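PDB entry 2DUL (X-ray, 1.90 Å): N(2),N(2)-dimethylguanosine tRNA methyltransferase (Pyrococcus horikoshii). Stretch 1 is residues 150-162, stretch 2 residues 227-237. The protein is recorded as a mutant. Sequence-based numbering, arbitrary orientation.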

# COMPACT_ATOMS: atom_id res chain seq x y z
N ALA A 150 2.27 -4.67 -14.75
CA ALA A 150 1.81 -5.51 -13.65
C ALA A 150 0.31 -5.76 -13.80
O ALA A 150 -0.18 -6.85 -13.48
CB ALA A 150 2.10 -4.84 -12.31
N LEU A 151 -0.41 -4.76 -14.30
CA LEU A 151 -1.85 -4.88 -14.48
C LEU A 151 -2.22 -5.87 -15.58
O LEU A 151 -3.37 -6.27 -15.69
CB LEU A 151 -2.45 -3.50 -14.78
CG LEU A 151 -2.61 -2.61 -13.54
CD1 LEU A 151 -2.92 -1.18 -13.96
CD2 LEU A 151 -3.72 -3.17 -12.65
N ARG A 152 -1.23 -6.25 -16.40
CA ARG A 152 -1.45 -7.22 -17.46
C ARG A 152 -0.91 -8.60 -17.05
O ARG A 152 -1.39 -9.63 -17.52
CB ARG A 152 -0.78 -6.77 -18.77
CG ARG A 152 -1.57 -5.74 -19.56
CD ARG A 152 -0.86 -5.31 -20.85
NE ARG A 152 0.10 -4.24 -20.61
CZ ARG A 152 1.42 -4.38 -20.64
NH1 ARG A 152 1.97 -5.55 -20.91
NH2 ARG A 152 2.19 -3.33 -20.38
N SER A 153 0.08 -8.60 -16.16
CA SER A 153 0.71 -9.84 -15.68
C SER A 153 -0.10 -10.54 -14.58
O SER A 153 -0.07 -11.77 -14.47
CB SER A 153 2.12 -9.53 -15.16
OG SER A 153 2.82 -10.71 -14.81
N ALA A 154 -0.81 -9.77 -13.76
CA ALA A 154 -1.64 -10.35 -12.71
C ALA A 154 -2.87 -10.95 -13.39
O ALA A 154 -3.24 -10.51 -14.48
CB ALA A 154 -2.07 -9.28 -11.72
N LYS A 155 -3.50 -11.94 -12.76
CA LYS A 155 -4.73 -12.54 -13.29
C LYS A 155 -5.79 -11.43 -13.26
O LYS A 155 -5.62 -10.44 -12.56
CB LYS A 155 -5.22 -13.69 -12.40
CG LYS A 155 -4.31 -14.91 -12.32
CD LYS A 155 -4.39 -15.74 -13.59
CE LYS A 155 -3.68 -17.07 -13.41
NZ LYS A 155 -3.65 -17.85 -14.68
N ARG A 156 -6.89 -11.61 -14.00
CA ARG A 156 -7.95 -10.61 -14.04
C ARG A 156 -8.68 -10.46 -12.70
O ARG A 156 -9.42 -9.50 -12.48
CB ARG A 156 -8.94 -10.94 -15.18
CG ARG A 156 -8.29 -10.88 -16.57
CD ARG A 156 -9.31 -11.13 -17.69
NE ARG A 156 -10.33 -10.08 -17.71
CZ ARG A 156 -10.14 -8.85 -18.18
NH1 ARG A 156 -8.97 -8.48 -18.70
NH2 ARG A 156 -11.13 -7.97 -18.11
N ARG A 157 -8.46 -11.41 -11.80
CA ARG A 157 -9.06 -11.36 -10.48
C ARG A 157 -7.91 -11.47 -9.48
O ARG A 157 -8.09 -11.89 -8.34
CB ARG A 157 -10.05 -12.50 -10.28
CG ARG A 157 -11.26 -12.43 -11.22
CD ARG A 157 -12.18 -13.64 -11.04
NE ARG A 157 -13.29 -13.65 -11.99
CZ ARG A 157 -13.17 -13.70 -13.31
NH1 ARG A 157 -14.25 -13.70 -14.08
NH2 ARG A 157 -11.96 -13.73 -13.88
N GLY A 158 -6.72 -11.08 -9.94
CA GLY A 158 -5.54 -11.14 -9.10
C GLY A 158 -5.45 -10.04 -8.06
O GLY A 158 -6.32 -9.17 -7.95
N ILE A 159 -4.37 -10.08 -7.29
CA ILE A 159 -4.13 -9.11 -6.24
C ILE A 159 -2.86 -8.36 -6.56
O ILE A 159 -1.87 -8.95 -6.98
CB ILE A 159 -3.95 -9.78 -4.87
CG1 ILE A 159 -5.19 -10.62 -4.55
CG2 ILE A 159 -3.69 -8.73 -3.81
CD1 ILE A 159 -4.97 -11.62 -3.44
N LEU A 160 -2.89 -7.04 -6.38
CA LEU A 160 -1.71 -6.25 -6.65
C LEU A 160 -1.29 -5.49 -5.40
O LEU A 160 -2.10 -4.83 -4.76
CB LEU A 160 -1.99 -5.26 -7.78
CG LEU A 160 -0.82 -4.48 -8.38
CD1 LEU A 160 0.23 -5.45 -8.92
CD2 LEU A 160 -1.33 -3.57 -9.50
N GLY A 161 -0.02 -5.62 -5.05
CA GLY A 161 0.51 -4.92 -3.90
C GLY A 161 1.46 -3.88 -4.46
O GLY A 161 2.39 -4.22 -5.18
N VAL A 162 1.22 -2.61 -4.15
CA VAL A 162 2.07 -1.55 -4.67
C VAL A 162 2.58 -0.65 -3.57
O VAL A 162 1.84 -0.28 -2.65
CB VAL A 162 1.30 -0.68 -5.69
CG1 VAL A 162 2.26 0.27 -6.39
CG2 VAL A 162 0.56 -1.56 -6.70
N PHE A 227 4.00 4.81 0.95
CA PHE A 227 2.59 4.55 0.71
C PHE A 227 2.41 3.13 0.21
O PHE A 227 3.17 2.67 -0.65
CB PHE A 227 2.06 5.56 -0.31
CG PHE A 227 2.30 6.99 0.08
CD1 PHE A 227 3.58 7.54 0.02
CD2 PHE A 227 1.26 7.79 0.54
CE1 PHE A 227 3.82 8.86 0.40
CE2 PHE A 227 1.48 9.11 0.93
CZ PHE A 227 2.76 9.65 0.86
N ARG A 228 1.41 2.44 0.76
CA ARG A 228 1.14 1.05 0.43
C ARG A 228 -0.31 0.84 -0.01
O ARG A 228 -1.24 1.35 0.62
CB ARG A 228 1.39 0.19 1.67
CG ARG A 228 2.49 -0.85 1.57
CD ARG A 228 2.23 -1.87 0.47
NE ARG A 228 2.94 -3.12 0.73
CZ ARG A 228 3.31 -3.99 -0.21
NH1 ARG A 228 3.05 -3.74 -1.48
NH2 ARG A 228 3.93 -5.11 0.13
N ALA A 229 -0.51 0.06 -1.06
CA ALA A 229 -1.85 -0.21 -1.54
C ALA A 229 -2.01 -1.64 -2.01
O ALA A 229 -1.28 -2.11 -2.89
CB ALA A 229 -2.21 0.75 -2.68
N PHE A 230 -2.97 -2.35 -1.41
CA PHE A 230 -3.27 -3.72 -1.79
C PHE A 230 -4.65 -3.68 -2.42
O PHE A 230 -5.62 -3.29 -1.77
CB PHE A 230 -3.30 -4.65 -0.56
CG PHE A 230 -1.97 -4.83 0.10
CD1 PHE A 230 -1.65 -4.13 1.26
CD2 PHE A 230 -1.04 -5.72 -0.43
CE1 PHE A 230 -0.41 -4.30 1.88
CE2 PHE A 230 0.21 -5.90 0.19
CZ PHE A 230 0.52 -5.19 1.35
N VAL A 231 -4.75 -4.09 -3.68
CA VAL A 231 -6.03 -4.09 -4.37
C VAL A 231 -6.37 -5.42 -4.99
O VAL A 231 -5.48 -6.20 -5.36
CB VAL A 231 -6.09 -2.99 -5.47
CG1 VAL A 231 -5.88 -1.62 -4.84
CG2 VAL A 231 -5.05 -3.25 -6.54
N LYS A 232 -7.66 -5.69 -5.09
CA LYS A 232 -8.18 -6.91 -5.69
C LYS A 232 -8.77 -6.51 -7.03
O LYS A 232 -9.68 -5.69 -7.10
CB LYS A 232 -9.28 -7.51 -4.81
CG LYS A 232 -9.96 -8.74 -5.40
CD LYS A 232 -9.03 -9.94 -5.44
CE LYS A 232 -9.79 -11.21 -5.81
NZ LYS A 232 -8.93 -12.42 -5.85
N LEU A 233 -8.24 -7.09 -8.11
CA LEU A 233 -8.73 -6.77 -9.44
C LEU A 233 -10.11 -7.40 -9.65
O LEU A 233 -10.36 -8.53 -9.23
CB LEU A 233 -7.74 -7.27 -10.49
CG LEU A 233 -6.35 -6.62 -10.38
CD1 LEU A 233 -5.42 -7.20 -11.43
CD2 LEU A 233 -6.46 -5.11 -10.57
N LYS A 234 -11.00 -6.65 -10.29
CA LYS A 234 -12.35 -7.11 -10.58
C LYS A 234 -12.49 -7.25 -12.10
O LYS A 234 -12.16 -6.34 -12.85
CB LYS A 234 -13.37 -6.11 -10.04
CG LYS A 234 -13.12 -5.70 -8.59
CD LYS A 234 -13.18 -6.89 -7.64
CE LYS A 234 -14.58 -7.49 -7.58
NZ LYS A 234 -15.58 -6.50 -7.07
N ASP A 235 -12.98 -8.40 -12.55
CA ASP A 235 -13.10 -8.68 -13.98
C ASP A 235 -14.41 -8.26 -14.63
O ASP A 235 -15.46 -8.85 -14.36
CB ASP A 235 -12.86 -10.17 -14.22
CG ASP A 235 -12.73 -10.51 -15.70
OD1 ASP A 235 -12.91 -9.62 -16.56
OD2 ASP A 235 -12.45 -11.69 -16.00
N GLY A 236 -14.34 -7.25 -15.50
CA GLY A 236 -15.53 -6.79 -16.20
C GLY A 236 -15.57 -5.31 -16.51
O GLY A 236 -15.19 -4.48 -15.69
N ALA A 237 -16.05 -4.97 -17.71
CA ALA A 237 -16.16 -3.58 -18.14
C ALA A 237 -17.02 -2.78 -17.16
O ALA A 237 -16.67 -1.67 -16.77
CB ALA A 237 -16.76 -3.51 -19.55

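The two stretches meet as neighbouring antiparallel β-strands, zipped together by backbone hydrogen bonds and closed at one end by a leucine plug and a charged clasp of two arginines around one aspartate. The strand axes run at 176° and approach to 4.8 Å. Leu160 and Val231 form a hydrogen-bonded pair, with Leu160 N to Val231 O at 2.9 Å and Val231 N to Leu160 O at 3.0 Å; Val162 and Ala229 repeat the pattern, Val162 N lying 2.8 Å from Ala229 O and Ala229 N 2.9 Å from Val162 O. Leu233 N adds a nearly straight bond to Gly158 O (2.8 Å, 170°).

Alternation sorts the side chains. Leu160, Val162, Ala229 and Val231 share one face, where apolar groups suit the buried setting; Leu160 CB touches Val231 CG2 at 3.9 Å. The side chains of Ile159, Phe230 and Lys232 lie on the other face. Gly161 pairs with Phe230 and has no side chain, and a CB on it would sit tightly against Phe230 CE2 and Arg228 NH1, at 3.3 and 3.2 Å.

Before the strand, a type I turn from Lys155 to Gly158 reverses the chain, held by Gly158 N to Lys155 O at 2.9 Å. Leu233 points toward this region and buries more area than any other residue of the contact. Its CD2 meets Leu151 CD2 at 3.9 Å and its CD1 meets Ala154 CB at 4.0 Å, linking the strand to the end of the preceding helix.

Charge takes over at the more exposed margin. Asp235 divides its carboxylate: OD1 accepts from Arg156 NE, a weak bond, and from Arg156 NH2, both at 2.9 Å, while OD2 forms a salt bridge with Arg157 NH2 at 3.0 Å. Lys232, long and flexible, brings NZ within 2.7 Å of Arg157 O, satisfying a turn carbonyl.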